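Local coordinates for tailspike protein (Siphovirus 9NA, PDB 3RIQ) that probably recognises and cleaves Salmonella lipopolysaccharide as the receptor-binding, endorhamnosidase tailspike of a siphovirus, built as a trimer around right-handed beta-helices, at residues A[259-264]-A[282-287]; A[290-293]-A[297-300]. All blocks are in the same frame, centred on the assembly; numbering follows the deposited sequence.

Contact 1: residues A[259-264]-A[282-287]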
ATOM      1  N   SER A 259      31.511 -14.354  -7.696  1.00 13.88           N
ATOM      2  CA  SER A 259      30.393 -13.745  -6.963  1.00 13.30           C
ATOM      3  C   SER A 259      29.041 -14.044  -7.624  1.00 13.76           C
ATOM      4  O   SER A 259      28.875 -13.835  -8.841  1.00 13.74           O
ATOM      5  CB  SER A 259      30.569 -12.217  -6.864  1.00 13.44           C
ATOM      6  OG  SER A 259      29.446 -11.664  -6.173  1.00 13.92           O
ATOM      7  N   ALA A 260      28.095 -14.516  -6.812  1.00 12.76           N
ATOM      8  CA  ALA A 260      26.759 -14.887  -7.242  1.00 12.61           C
ATOM      9  C   ALA A 260      25.721 -13.863  -6.772  1.00 12.28           C
ATOM     10  O   ALA A 260      24.513 -14.124  -6.765  1.00 12.40           O
ATOM     11  CB  ALA A 260      26.422 -16.278  -6.644  1.00 13.26           C
ATOM     12  N   ARG A 261      26.209 -12.717  -6.320  1.00 12.41           N
ATOM     13  CA  ARG A 261      25.384 -11.665  -5.718  1.00 12.67           C
ATOM     14  C   ARG A 261      24.520 -10.956  -6.759  1.00 12.45           C
ATOM     15  O   ARG A 261      24.553 -11.286  -7.941  1.00 13.46           O
ATOM     16  CB  ARG A 261      26.294 -10.681  -4.993  1.00 12.47           C
ATOM     17  CG  ARG A 261      27.049 -11.338  -3.815  1.00 12.29           C
ATOM     18  CD  ARG A 261      28.062 -10.345  -3.272  1.00 13.44           C
ATOM     19  NE  ARG A 261      28.821 -10.826  -2.105  1.00 13.47           N
ATOM     20  CZ  ARG A 261      29.960 -11.517  -2.161  1.00 14.09           C
ATOM     21  NH1 ARG A 261      30.495 -11.869  -3.338  1.00 14.06           N
ATOM     22  NH2 ARG A 261      30.581 -11.851  -1.030  1.00 14.66           N
ATOM     23  N   ASN A 262      23.724  -9.983  -6.316  1.00 11.34           N
ATOM     24  CA  ASN A 262      22.698  -9.363  -7.159  1.00 11.12           C
ATOM     25  C   ASN A 262      22.477  -7.911  -6.806  1.00 11.85           C
ATOM     26  O   ASN A 262      22.626  -7.543  -5.645  1.00 13.02           O
ATOM     27  CB  ASN A 262      21.363 -10.118  -7.030  1.00 11.76           C
ATOM     28  CG  ASN A 262      21.511 -11.587  -7.331  1.00 10.81           C
ATOM     29  OD1 ASN A 262      21.340 -12.008  -8.485  1.00 11.41           O
ATOM     30  ND2 ASN A 262      21.839 -12.395  -6.295  1.00 12.64           N
ATOM     31  N   TYR A 263      22.061  -7.127  -7.805  1.00 11.08           N
ATOM     32  CA  TYR A 263      21.943  -5.678  -7.707  1.00 11.36           C
ATOM     33  C   TYR A 263      20.728  -5.152  -8.406  1.00 11.08           C
ATOM     34  O   TYR A 263      20.287  -5.712  -9.426  1.00 11.70           O
ATOM     35  CB  TYR A 263      23.173  -4.976  -8.365  1.00 11.33           C
ATOM     36  CG  TYR A 263      24.456  -5.156  -7.583  1.00 11.84           C
ATOM     37  CD1 TYR A 263      24.876  -4.192  -6.657  1.00 12.32           C
ATOM     38  CD2 TYR A 263      25.253  -6.293  -7.756  1.00 12.47           C
ATOM     39  CE1 TYR A 263      26.035  -4.364  -5.905  1.00 12.98           C
ATOM     40  CE2 TYR A 263      26.423  -6.466  -7.026  1.00 13.82           C
ATOM     41  CZ  TYR A 263      26.805  -5.490  -6.091  1.00 13.01           C
ATOM     42  OH  TYR A 263      27.935  -5.653  -5.361  1.00 15.33           O
ATOM     43  N   ARG A 264      20.162  -4.079  -7.853  1.00 11.06           N
ATOM     44  CA  ARG A 264      19.191  -3.278  -8.601  1.00 10.58           C
ATOM     45  C   ARG A 264      17.962  -4.030  -9.142  1.00 11.01           C
ATOM     46  O   ARG A 264      17.568  -3.882 -10.315  1.00 11.79           O
ATOM     47  CB  ARG A 264      19.918  -2.480  -9.715  1.00 11.08           C
ATOM     48  CG  ARG A 264      20.845  -1.427  -9.085  1.00 11.75           C
ATOM     49  CD  ARG A 264      21.576  -0.576 -10.117  1.00 12.00           C
ATOM     50  NE  ARG A 264      22.504  -1.317 -10.969  1.00 12.62           N
ATOM     51  CZ  ARG A 264      23.501  -0.753 -11.659  1.00 14.16           C
ATOM     52  NH1 ARG A 264      23.677   0.568 -11.628  1.00 13.59           N
ATOM     53  NH2 ARG A 264      24.308  -1.504 -12.394  1.00 14.55           N
ATOM     54  N   VAL A 282      16.811 -10.948   0.928  1.00 11.61           N
ATOM     55  CA  VAL A 282      17.428 -10.091  -0.092  1.00 12.65           C
ATOM     56  C   VAL A 282      18.786  -9.658   0.467  1.00 12.65           C
ATOM     57  O   VAL A 282      19.032  -8.472   0.707  1.00 13.25           O
ATOM     58  CB  VAL A 282      16.516  -8.897  -0.467  1.00 11.81           C
ATOM     59  CG1 VAL A 282      17.121  -8.093  -1.628  1.00 13.84           C
ATOM     60  CG2 VAL A 282      15.121  -9.407  -0.897  1.00 14.82           C
ATOM     61  N   ASN A 283      19.643 -10.651   0.749  1.00 12.90           N
ATOM     62  CA  ASN A 283      21.000 -10.393   1.215  1.00 12.58           C
ATOM     63  C   ASN A 283      22.025 -10.689   0.128  1.00 12.17           C
ATOM     64  O   ASN A 283      21.794 -11.551  -0.746  1.00 12.99           O
ATOM     65  CB  ASN A 283      21.307 -11.276   2.437  1.00 13.46           C
ATOM     66  CG  ASN A 283      20.604 -10.784   3.700  1.00 12.87           C
ATOM     67  OD1 ASN A 283      21.222 -10.116   4.549  1.00 14.69           O
ATOM     68  ND2 ASN A 283      19.313 -11.092   3.830  1.00 14.69           N
ATOM     69  N   ALA A 284      23.182 -10.036   0.212  1.00 11.98           N
ATOM     70  CA  ALA A 284      24.277 -10.257  -0.753  1.00 12.20           C
ATOM     71  C   ALA A 284      25.521 -10.867  -0.093  1.00 12.40           C
ATOM     72  O   ALA A 284      26.188 -11.670  -0.731  1.00 13.27           O
ATOM     73  CB  ALA A 284      24.632  -8.947  -1.460  1.00 12.57           C
ATOM     74  N   ASP A 285      25.823 -10.493   1.158  1.00 13.34           N
ATOM     75  CA  ASP A 285      26.923 -11.108   1.913  1.00 14.12           C
ATOM     76  C   ASP A 285      26.363 -11.991   3.025  1.00 14.29           C
ATOM     77  O   ASP A 285      25.327 -11.650   3.643  1.00 14.58           O
ATOM     78  CB  ASP A 285      27.809 -10.026   2.549  1.00 14.20           C
ATOM     79  CG  ASP A 285      28.635  -9.256   1.548  1.00 14.95           C
ATOM     80  OD1 ASP A 285      29.075  -9.848   0.528  1.00 14.69           O
ATOM     81  OD2 ASP A 285      28.820  -8.033   1.766  1.00 14.73           O
ATOM     82  N   THR A 286      27.056 -13.082   3.346  1.00 15.11           N
ATOM     83  CA  THR A 286      26.634 -13.927   4.460  1.00 16.82           C
ATOM     84  C   THR A 286      27.857 -14.604   5.088  1.00 17.39           C
ATOM     85  O   THR A 286      28.886 -14.771   4.424  1.00 17.38           O
ATOM     86  CB  THR A 286      25.588 -14.985   4.033  1.00 16.72           C
ATOM     87  OG1 THR A 286      25.011 -15.580   5.192  1.00 19.17           O
ATOM     88  CG2 THR A 286      26.193 -16.095   3.175  1.00 17.80           C
ATOM     89  N   GLY A 287      27.767 -14.946   6.379  1.00 17.49           N
ATOM     90  CA  GLY A 287      28.879 -15.638   7.053  1.00 18.54           C
ATOM     91  C   GLY A 287      30.051 -14.697   7.287  1.00 20.35           C
ATOM     92  O   GLY A 287      29.859 -13.473   7.384  1.00 21.21           O
TER
HETATM   93  O   HOH W   1      22.681 -10.830  -3.712  1.00 12.29           O
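R261 reaches across to D285 and A284 where the loop 259-264, running back into strand 266-273, passes the loop 282-287 that leaves strand 281-282 of the right-handed beta-helix. A salt bridge carries this buried contact. R261 grips D285 side-on with two nitrogens, NE at 2.8 Å and NH2 at 3.0 Å from D285 OD1. One oxygen between two N-H groups bends both bonds, and OD1 is also tilted from the guanidinium plane, though it is met nearly along its own C-O axis; the carboxylate stands 77° from the guanidinium. R261 gets there with CG beside its backbone N (chi1 -64°) and an extended chain to NE. Packing follows the same path: R261 CG passes 3.2 Å from A284 O, and the A284 methyl CB rests 4.1 Å from R261 CD. A water molecule bridges the segments separately, accepting from N262 ND2 at 3.1 Å and donating to N283 O at 3.2 Å. E254 forms a further salt bridge with R261 NH1, so two carboxylates share the buried charge through different nitrogens. The guanidinium's rotation is fixed further within the loop: R261 NH1 donates to S259 OG at 3.0 Å, with OG only 6° out of plane.

Contact 2: residues A[290-293]-A[297-300]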
ATOM      1  N   THR A 290      35.050 -12.625   3.371  1.00 23.59           N
ATOM      2  CA  THR A 290      36.048 -13.198   2.491  1.00 24.75           C
ATOM      3  C   THR A 290      36.073 -12.310   1.248  1.00 23.25           C
ATOM      4  O   THR A 290      35.031 -11.856   0.793  1.00 22.75           O
ATOM      5  CB  THR A 290      35.679 -14.633   2.062  1.00 26.32           C
ATOM      6  OG1 THR A 290      35.115 -15.331   3.185  1.00 31.68           O
ATOM      7  CG2 THR A 290      36.906 -15.375   1.588  1.00 28.64           C
ATOM      8  N   GLU A 291      37.246 -12.055   0.692  1.00 21.79           N
ATOM      9  CA  GLU A 291      37.328 -11.196  -0.491  1.00 21.25           C
ATOM     10  C   GLU A 291      36.361 -11.648  -1.596  1.00 21.13           C
ATOM     11  O   GLU A 291      36.162 -12.862  -1.847  1.00 21.15           O
ATOM     12  CB  GLU A 291      38.763 -11.135  -1.022  1.00 21.50           C
ATOM     13  CG  GLU A 291      38.914 -10.141  -2.135  1.00 21.77           C
ATOM     14  CD  GLU A 291      38.681  -8.711  -1.668  1.00 23.18           C
ATOM     15  OE1 GLU A 291      39.668  -8.029  -1.328  1.00 26.27           O
ATOM     16  OE2 GLU A 291      37.511  -8.281  -1.612  1.00 21.19           O
ATOM     17  N   ARG A 292      35.716 -10.666  -2.219  1.00 19.35           N
ATOM     18  CA  ARG A 292      34.765 -10.954  -3.271  1.00 19.03           C
ATOM     19  C   ARG A 292      35.488 -11.140  -4.597  1.00 19.40           C
ATOM     20  O   ARG A 292      36.532 -10.520  -4.840  1.00 20.25           O
ATOM     21  CB  ARG A 292      33.775  -9.804  -3.342  1.00 18.33           C
ATOM     22  CG  ARG A 292      33.141  -9.492  -1.975  1.00 16.31           C
ATOM     23  CD  ARG A 292      31.823  -8.687  -2.141  1.00 13.62           C
ATOM     24  NE  ARG A 292      31.312  -8.145  -0.856  1.00 14.56           N
ATOM     25  CZ  ARG A 292      31.743  -7.027  -0.255  1.00 13.06           C
ATOM     26  NH1 ARG A 292      32.704  -6.285  -0.821  1.00 14.75           N
ATOM     27  NH2 ARG A 292      31.175  -6.604   0.904  1.00 14.98           N
ATOM     28  N   VAL A 293      34.944 -12.018  -5.429  1.00 18.30           N
ATOM     29  CA  VAL A 293      35.550 -12.301  -6.717  1.00 17.65           C
ATOM     30  C   VAL A 293      34.634 -11.806  -7.836  1.00 16.71           C
ATOM     31  O   VAL A 293      33.480 -12.237  -7.941  1.00 16.32           O
ATOM     32  CB  VAL A 293      35.821 -13.824  -6.887  1.00 18.71           C
ATOM     33  CG1 VAL A 293      36.543 -14.057  -8.183  1.00 19.29           C
ATOM     34  CG2 VAL A 293      36.670 -14.364  -5.721  1.00 20.73           C
ATOM     35  N   THR A 297      35.390  -5.056  -4.027  1.00 17.65           N
ATOM     36  CA  THR A 297      36.288  -5.569  -2.991  1.00 17.81           C
ATOM     37  C   THR A 297      35.811  -5.193  -1.572  1.00 18.38           C
ATOM     38  O   THR A 297      35.001  -4.260  -1.406  1.00 17.89           O
ATOM     39  CB  THR A 297      37.721  -5.047  -3.175  1.00 18.22           C
ATOM     40  OG1 THR A 297      37.733  -3.639  -2.969  1.00 20.03           O
ATOM     41  CG2 THR A 297      38.230  -5.355  -4.581  1.00 19.62           C
ATOM     42  N   LEU A 298      36.355  -5.883  -0.564  1.00 18.50           N
ATOM     43  CA  LEU A 298      36.115  -5.510   0.828  1.00 18.77           C
ATOM     44  C   LEU A 298      36.551  -4.067   1.110  1.00 19.33           C
ATOM     45  O   LEU A 298      35.908  -3.340   1.882  1.00 19.98           O
ATOM     46  CB  LEU A 298      36.828  -6.471   1.781  1.00 18.83           C
ATOM     47  CG  LEU A 298      36.347  -7.920   1.754  1.00 18.92           C
ATOM     48  CD1 LEU A 298      37.259  -8.790   2.636  1.00 22.59           C
ATOM     49  CD2 LEU A 298      34.880  -8.047   2.167  1.00 20.21           C
ATOM     50  N   ALA A 299      37.638  -3.627   0.476  1.00 20.42           N
ATOM     51  CA  ALA A 299      38.102  -2.269   0.691  1.00 21.30           C
ATOM     52  C   ALA A 299      37.150  -1.224   0.097  1.00 21.50           C
ATOM     53  O   ALA A 299      36.991  -0.123   0.653  1.00 23.21           O
ATOM     54  CB  ALA A 299      39.485  -2.093   0.133  1.00 21.58           C
ATOM     55  N   GLU A 300      36.508  -1.579  -1.020  1.00 20.07           N
ATOM     56  CA  GLU A 300      35.510  -0.705  -1.639  1.00 19.46           C
ATOM     57  C   GLU A 300      34.216  -0.624  -0.813  1.00 18.72           C
ATOM     58  O   GLU A 300      33.682   0.479  -0.606  1.00 19.11           O
ATOM     59  CB  GLU A 300      35.209  -1.172  -3.067  1.00 19.97           C
ATOM     60  CG  GLU A 300      36.369  -0.847  -4.009  1.00 20.73           C
ATOM     61  CD  GLU A 300      36.198  -1.396  -5.404  1.00 23.91           C
ATOM     62  OE1 GLU A 300      35.657  -2.512  -5.573  1.00 20.61           O
ATOM     63  OE2 GLU A 300      36.667  -0.713  -6.344  1.00 29.89           O
TER
HETATM   64  O   HOH W   2      39.817  -5.473  -0.277  1.00 26.17           O
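An ST motif at T297 starts the turn 297-300, whose residues 298-300 have helical backbone angles, and E291, earlier in the same loop between strands 281-282 and 311-318, reaches this turn. T297 OG1 accepts from E300 N at 3.1 Å, while T297 N donates back to E300 OE1. Across the contact, L298 N donates to E291 OE2 at 2.9 Å with a fairly straight N-H (158°). E291 OE2 uses its syn lone pair for this bond and its anti lone pair for R292 N, 3.0 Å away. The glutamate gets there with CG anti to its own N, bending at chi2 (65°) so that the carboxylate lies alongside T297. Its other oxygen, OE1, accepts a hydrogen bond from a water that in turn accepts from A299 N. L298 fills the angle between loop and turn: CD1 lies 3.8 Å from E291 N, and CD2 sits 3.9 Å above one face of the R292 guanidinium, offset toward its rim. T297 O lies at the edge of that guanidinium, in its plane, while R292 NH2 has its salt bridge with D285. One carboxylate thus takes backbone N-H groups from both segments, directly or through water, which probably favours its ionised form.

Overall arrangement
The contacts follow one another along the chain, with centres about 12 Å apart. Contact 1 is buried, its centre about 15 Å from the chain centre; contact 2 lies at the surface, its centre about 26 Å from the same point. Three atomic links join them. D285 OD2 makes a salt bridge to R292 NH2 at 2.9 Å, so the aspartate ties together the arginines of both contacts. R261 CZ packs 3.4 Å from R292 CD. S259 N and V293 O, 2.9 Å apart, are probably hydrogen-bonded. E254, the second partner of R261, also accepts from V293 N. Together they tie the long loop between strands 281-282 and 311-318 to the preceding turn of the beta-helix.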